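Long-range contact in glycine betaine/carnitine/choline ABC transporter%2C ATP-binding protein%2C putative (Staphylococcus aureus, PDB 5IIP), which probably serves as the ATP-binding subunit of an osmolyte uptake system that is inhibited by c-di-AMP, through CBS domains that probably mediate this control: residues 40-52 with 59-73. Sequence-based numbering, arbitrary orientation.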
loop_
_atom_site.group_PDB
_atom_site.type_symbol
_atom_site.label_atom_id
_atom_site.label_comp_id
_atom_site.label_asym_id
_atom_site.label_seq_id
_atom_site.Cartn_x
_atom_site.Cartn_y
_atom_site.Cartn_z
ATOM N N VAL D 40 7.952 -5.548 -20.130
ATOM C CA VAL D 40 6.990 -4.585 -20.655
ATOM C C VAL D 40 6.958 -3.272 -19.849
ATOM O O VAL D 40 6.129 -2.401 -20.056
ATOM N N MET D 41 7.867 -3.193 -18.914
ATOM C CA MET D 41 7.995 -2.076 -18.015
ATOM C C MET D 41 8.664 -0.867 -18.589
ATOM O O MET D 41 9.264 -0.911 -19.636
ATOM C CB MET D 41 8.789 -2.496 -16.804
ATOM C CG MET D 41 10.269 -2.642 -17.052
ATOM S SD MET D 41 11.112 -3.658 -15.878
ATOM C CE MET D 41 12.785 -3.389 -16.397
ATOM N N ILE D 42 8.575 0.208 -17.845
ATOM C CA ILE D 42 9.178 1.442 -18.213
ATOM C C ILE D 42 9.975 1.969 -17.052
ATOM O O ILE D 42 9.836 1.512 -15.962
ATOM C CB ILE D 42 8.133 2.445 -18.581
ATOM C CG1 ILE D 42 7.140 2.550 -17.479
ATOM C CG2 ILE D 42 7.453 2.004 -19.835
ATOM C CD1 ILE D 42 6.408 3.840 -17.495
ATOM N N LYS D 43 10.821 2.939 -17.300
ATOM C CA LYS D 43 11.628 3.505 -16.256
ATOM C C LYS D 43 10.875 4.366 -15.267
ATOM O O LYS D 43 10.034 5.161 -15.631
ATOM C CB LYS D 43 12.768 4.310 -16.847
ATOM C CG LYS D 43 13.997 3.496 -17.070
ATOM C CD LYS D 43 15.108 4.374 -17.543
ATOM C CE LYS D 43 15.363 5.500 -16.586
ATOM N NZ LYS D 43 16.811 5.627 -16.319
ATOM N N PRO D 44 11.200 4.239 -13.996
ATOM C CA PRO D 44 10.550 5.034 -12.969
ATOM C C PRO D 44 11.234 6.318 -12.621
ATOM O O PRO D 44 12.398 6.470 -12.821
ATOM C CB PRO D 44 10.557 4.117 -11.765
ATOM C CG PRO D 44 11.464 3.019 -12.075
ATOM C CD PRO D 44 12.036 3.196 -13.420
ATOM N N ILE D 45 10.466 7.226 -12.070
ATOM C CA ILE D 45 10.938 8.508 -11.628
ATOM C C ILE D 45 11.171 8.381 -10.154
ATOM O O ILE D 45 10.317 7.925 -9.436
ATOM C CB ILE D 45 9.889 9.578 -11.855
ATOM C CG1 ILE D 45 9.518 9.619 -13.317
ATOM C CG2 ILE D 45 10.382 10.922 -11.381
ATOM C CD1 ILE D 45 10.594 10.177 -14.204
ATOM N N THR D 46 12.335 8.787 -9.697
ATOM C CA THR D 46 12.672 8.613 -8.326
ATOM C C THR D 46 13.153 9.826 -7.659
ATOM O O THR D 46 13.361 10.831 -8.273
ATOM C CB THR D 46 13.762 7.567 -8.168
ATOM O OG1 THR D 46 14.939 7.988 -8.829
ATOM C CG2 THR D 46 13.354 6.323 -8.757
ATOM N N ILE D 47 13.290 9.685 -6.358
ATOM C CA ILE D 47 13.807 10.709 -5.504
ATOM C C ILE D 47 14.607 10.044 -4.419
ATOM O O ILE D 47 14.226 9.017 -3.945
ATOM C CB ILE D 47 12.711 11.591 -4.906
ATOM C CG1 ILE D 47 13.321 12.863 -4.388
ATOM C CG2 ILE D 47 11.972 10.911 -3.791
ATOM C CD1 ILE D 47 12.341 13.857 -3.874
ATOM N N GLN D 48 15.709 10.640 -4.034
ATOM C CA GLN D 48 16.521 10.083 -2.994
ATOM C C GLN D 48 15.860 10.328 -1.673
ATOM O O GLN D 48 15.124 11.248 -1.525
ATOM C CB GLN D 48 17.927 10.617 -3.069
ATOM C CG GLN D 48 18.583 10.321 -4.373
ATOM C CD GLN D 48 19.199 8.964 -4.440
ATOM O OE1 GLN D 48 19.763 8.493 -3.499
ATOM N NE2 GLN D 48 19.134 8.363 -5.572
ATOM N N ALA D 49 16.128 9.479 -0.713
ATOM C CA ALA D 49 15.529 9.556 0.611
ATOM C C ALA D 49 15.843 10.777 1.431
ATOM O O ALA D 49 15.076 11.174 2.250
ATOM C CB ALA D 49 15.856 8.320 1.400
ATOM N N GLU D 50 16.998 11.350 1.207
ATOM C CA GLU D 50 17.428 12.500 1.948
ATOM C C GLU D 50 16.814 13.782 1.493
ATOM O O GLU D 50 16.917 14.779 2.151
ATOM C CB GLU D 50 18.921 12.606 1.888
ATOM C CG GLU D 50 19.623 11.361 2.361
ATOM C CD GLU D 50 19.730 10.307 1.300
ATOM O OE1 GLU D 50 19.242 10.524 0.200
ATOM O OE2 GLU D 50 20.307 9.258 1.560
ATOM N N ALA D 51 16.160 13.736 0.359
ATOM C CA ALA D 51 15.546 14.896 -0.214
ATOM C C ALA D 51 14.300 15.320 0.514
ATOM O O ALA D 51 13.843 14.655 1.395
ATOM C CB ALA D 51 15.293 14.689 -1.663
ATOM N N THR D 52 13.794 16.474 0.140
ATOM C CA THR D 52 12.660 17.080 0.761
ATOM C C THR D 52 11.397 17.000 -0.040
ATOM O O THR D 52 11.411 16.634 -1.167
ATOM C CB THR D 52 12.924 18.553 1.021
ATOM O OG1 THR D 52 13.093 19.210 -0.219
ATOM C CG2 THR D 52 14.131 18.754 1.838
ATOM N N ILE D 59 10.293 17.701 -8.973
ATOM C CA ILE D 59 10.567 16.556 -9.811
ATOM C C ILE D 59 9.360 16.095 -10.556
ATOM O O ILE D 59 9.452 15.676 -11.674
ATOM C CB ILE D 59 11.112 15.416 -8.978
ATOM C CG1 ILE D 59 12.403 15.871 -8.351
ATOM C CG2 ILE D 59 11.341 14.189 -9.805
ATOM C CD1 ILE D 59 13.150 14.800 -7.652
ATOM N N MET D 60 8.228 16.148 -9.901
ATOM C CA MET D 60 7.007 15.736 -10.530
ATOM C C MET D 60 6.663 16.625 -11.703
ATOM O O MET D 60 6.260 16.127 -12.726
ATOM C CB MET D 60 5.879 15.670 -9.516
ATOM C CG MET D 60 5.816 14.338 -8.813
ATOM S SD MET D 60 5.161 14.375 -7.169
ATOM C CE MET D 60 4.321 12.831 -7.272
ATOM N N ARG D 61 6.843 17.930 -11.555
ATOM C CA ARG D 61 6.573 18.872 -12.625
ATOM C C ARG D 61 7.486 18.600 -13.754
ATOM O O ARG D 61 7.058 18.593 -14.872
ATOM N N GLN D 62 8.752 18.351 -13.501
ATOM C CA GLN D 62 9.637 18.181 -14.641
ATOM C C GLN D 62 9.277 17.044 -15.531
ATOM O O GLN D 62 9.324 17.177 -16.735
ATOM C CB GLN D 62 11.058 17.959 -14.197
ATOM C CG GLN D 62 11.584 19.057 -13.337
ATOM C CD GLN D 62 13.068 19.216 -13.463
ATOM O OE1 GLN D 62 13.831 18.537 -12.806
ATOM N NE2 GLN D 62 13.483 20.138 -14.301
ATOM N N LYS D 63 8.984 15.907 -14.934
ATOM C CA LYS D 63 8.596 14.728 -15.675
ATOM C C LYS D 63 7.090 14.590 -15.765
ATOM O O LYS D 63 6.593 13.762 -16.475
ATOM C CB LYS D 63 9.189 13.496 -15.051
ATOM C CG LYS D 63 10.644 13.288 -15.337
ATOM C CD LYS D 63 11.501 13.899 -14.280
ATOM C CE LYS D 63 12.913 13.420 -14.448
ATOM N NZ LYS D 63 13.875 14.351 -13.807
ATOM N N ARG D 64 6.405 15.430 -15.017
ATOM C CA ARG D 64 4.955 15.521 -14.988
ATOM C C ARG D 64 4.239 14.217 -14.804
ATOM O O ARG D 64 3.370 13.859 -15.568
ATOM N N VAL D 65 4.610 13.549 -13.734
ATOM C CA VAL D 65 4.070 12.285 -13.381
ATOM C C VAL D 65 3.279 12.418 -12.121
ATOM O O VAL D 65 3.458 13.317 -11.362
ATOM C CB VAL D 65 5.172 11.261 -13.243
ATOM C CG1 VAL D 65 5.683 10.922 -14.588
ATOM C CG2 VAL D 65 6.323 11.811 -12.463
ATOM N N ASP D 66 2.389 11.460 -11.933
ATOM C CA ASP D 66 1.521 11.351 -10.766
ATOM C C ASP D 66 2.185 11.006 -9.445
ATOM O O ASP D 66 1.796 11.524 -8.442
ATOM N N THR D 67 3.160 10.124 -9.427
ATOM C CA THR D 67 3.911 9.878 -8.211
ATOM C C THR D 67 5.332 9.385 -8.474
ATOM O O THR D 67 5.701 9.021 -9.564
ATOM N N ILE D 68 6.118 9.419 -7.421
ATOM C CA ILE D 68 7.494 9.071 -7.477
ATOM C C ILE D 68 7.837 8.040 -6.456
ATOM O O ILE D 68 7.195 7.886 -5.463
ATOM C CB ILE D 68 8.362 10.300 -7.197
ATOM C CG1 ILE D 68 7.865 11.008 -5.977
ATOM C CG2 ILE D 68 8.289 11.285 -8.316
ATOM C CD1 ILE D 68 8.609 12.252 -5.655
ATOM N N PHE D 69 8.920 7.370 -6.731
ATOM C CA PHE D 69 9.428 6.355 -5.880
ATOM C C PHE D 69 10.705 6.754 -5.174
ATOM O O PHE D 69 11.601 7.262 -5.765
ATOM C CB PHE D 69 9.653 5.130 -6.710
ATOM C CG PHE D 69 8.449 4.665 -7.375
ATOM C CD1 PHE D 69 7.608 3.817 -6.751
ATOM C CD2 PHE D 69 8.141 5.117 -8.597
ATOM C CE1 PHE D 69 6.474 3.402 -7.350
ATOM C CE2 PHE D 69 7.006 4.713 -9.216
ATOM C CZ PHE D 69 6.167 3.847 -8.590
ATOM N N VAL D 70 10.749 6.492 -3.885
ATOM C CA VAL D 70 11.878 6.772 -3.056
ATOM C C VAL D 70 12.832 5.609 -2.998
ATOM O O VAL D 70 12.446 4.527 -2.737
ATOM C CB VAL D 70 11.426 7.056 -1.636
ATOM C CG1 VAL D 70 12.557 7.538 -0.769
ATOM C CG2 VAL D 70 10.342 8.070 -1.639
ATOM N N VAL D 71 14.095 5.870 -3.241
ATOM C CA VAL D 71 15.109 4.862 -3.185
ATOM C C VAL D 71 16.260 5.412 -2.415
ATOM O O VAL D 71 16.356 6.581 -2.241
ATOM C CB VAL D 71 15.645 4.491 -4.549
ATOM C CG1 VAL D 71 14.627 3.760 -5.355
ATOM C CG2 VAL D 71 16.103 5.703 -5.280
ATOM N N ASP D 72 17.121 4.533 -1.953
ATOM C CA ASP D 72 18.316 4.896 -1.248
ATOM C C ASP D 72 19.552 5.007 -2.127
ATOM O O ASP D 72 19.495 4.925 -3.309
ATOM C CB ASP D 72 18.548 4.033 -0.028
ATOM C CG ASP D 72 18.815 2.627 -0.340
ATOM O OD1 ASP D 72 19.010 2.269 -1.481
ATOM O OD2 ASP D 72 18.823 1.855 0.591
ATOM N N SER D 73 20.692 5.170 -1.508
ATOM C CA SER D 73 21.936 5.351 -2.226
ATOM C C SER D 73 22.244 4.198 -3.108
ATOM O O SER D 73 22.855 4.361 -4.113
ATOM C CB SER D 73 23.082 5.593 -1.274
ATOM O OG SER D 73 24.264 5.785 -1.987
#
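Ile47, on the first strand of a CBS domain, and Ile45, in the chain just ahead of it, reach onto the helix and strand that follow, within a beta-alpha-beta unit whose strands 46-48 and 67-71 run parallel and are joined through helix 53-63. In Ile45, chi1 of -57° sets CG1 beside the backbone N and leaves CG2 anti to it; that methyl touches both Ile68 CG2, 3.7 Å away, and Ile59 CG2, and the Ile45 and Ile59 side chains run antiparallel past one another. The CG1 branch of Ile45 meets Val65 CG2, just past the helix, at 4.0 Å, and its CD1 rests on the aliphatic chain of Lys63, in the last turn. Ile47 extends CG1 to Ile59 CD1 (3.8 Å), while its CG2 lies against Val70 CG2, these two side chains aligned side by side; Leu96 covers this pair. Thr46, Phe69 and Val71 occupy the other face, against strand 137-142 of the second CBS domain. There Pro44 CB approaches Phe69 CD2 obliquely at 4.1 Å, and the Phe69 ring also meets that of Phe80. The backbones are joined by alternating bonds: Ile47 N to Phe69 O and Val71 N to Ile47 O, with a weak one from Ala49 N to Val71 O. Nearly straight at 175°, the bond from Phe69 N reaches Ile45 O at 3.1 Å in the carbonyl plane, and the same oxygen lies at the edge of the Phe69 ring, 3.7 Å from CD2.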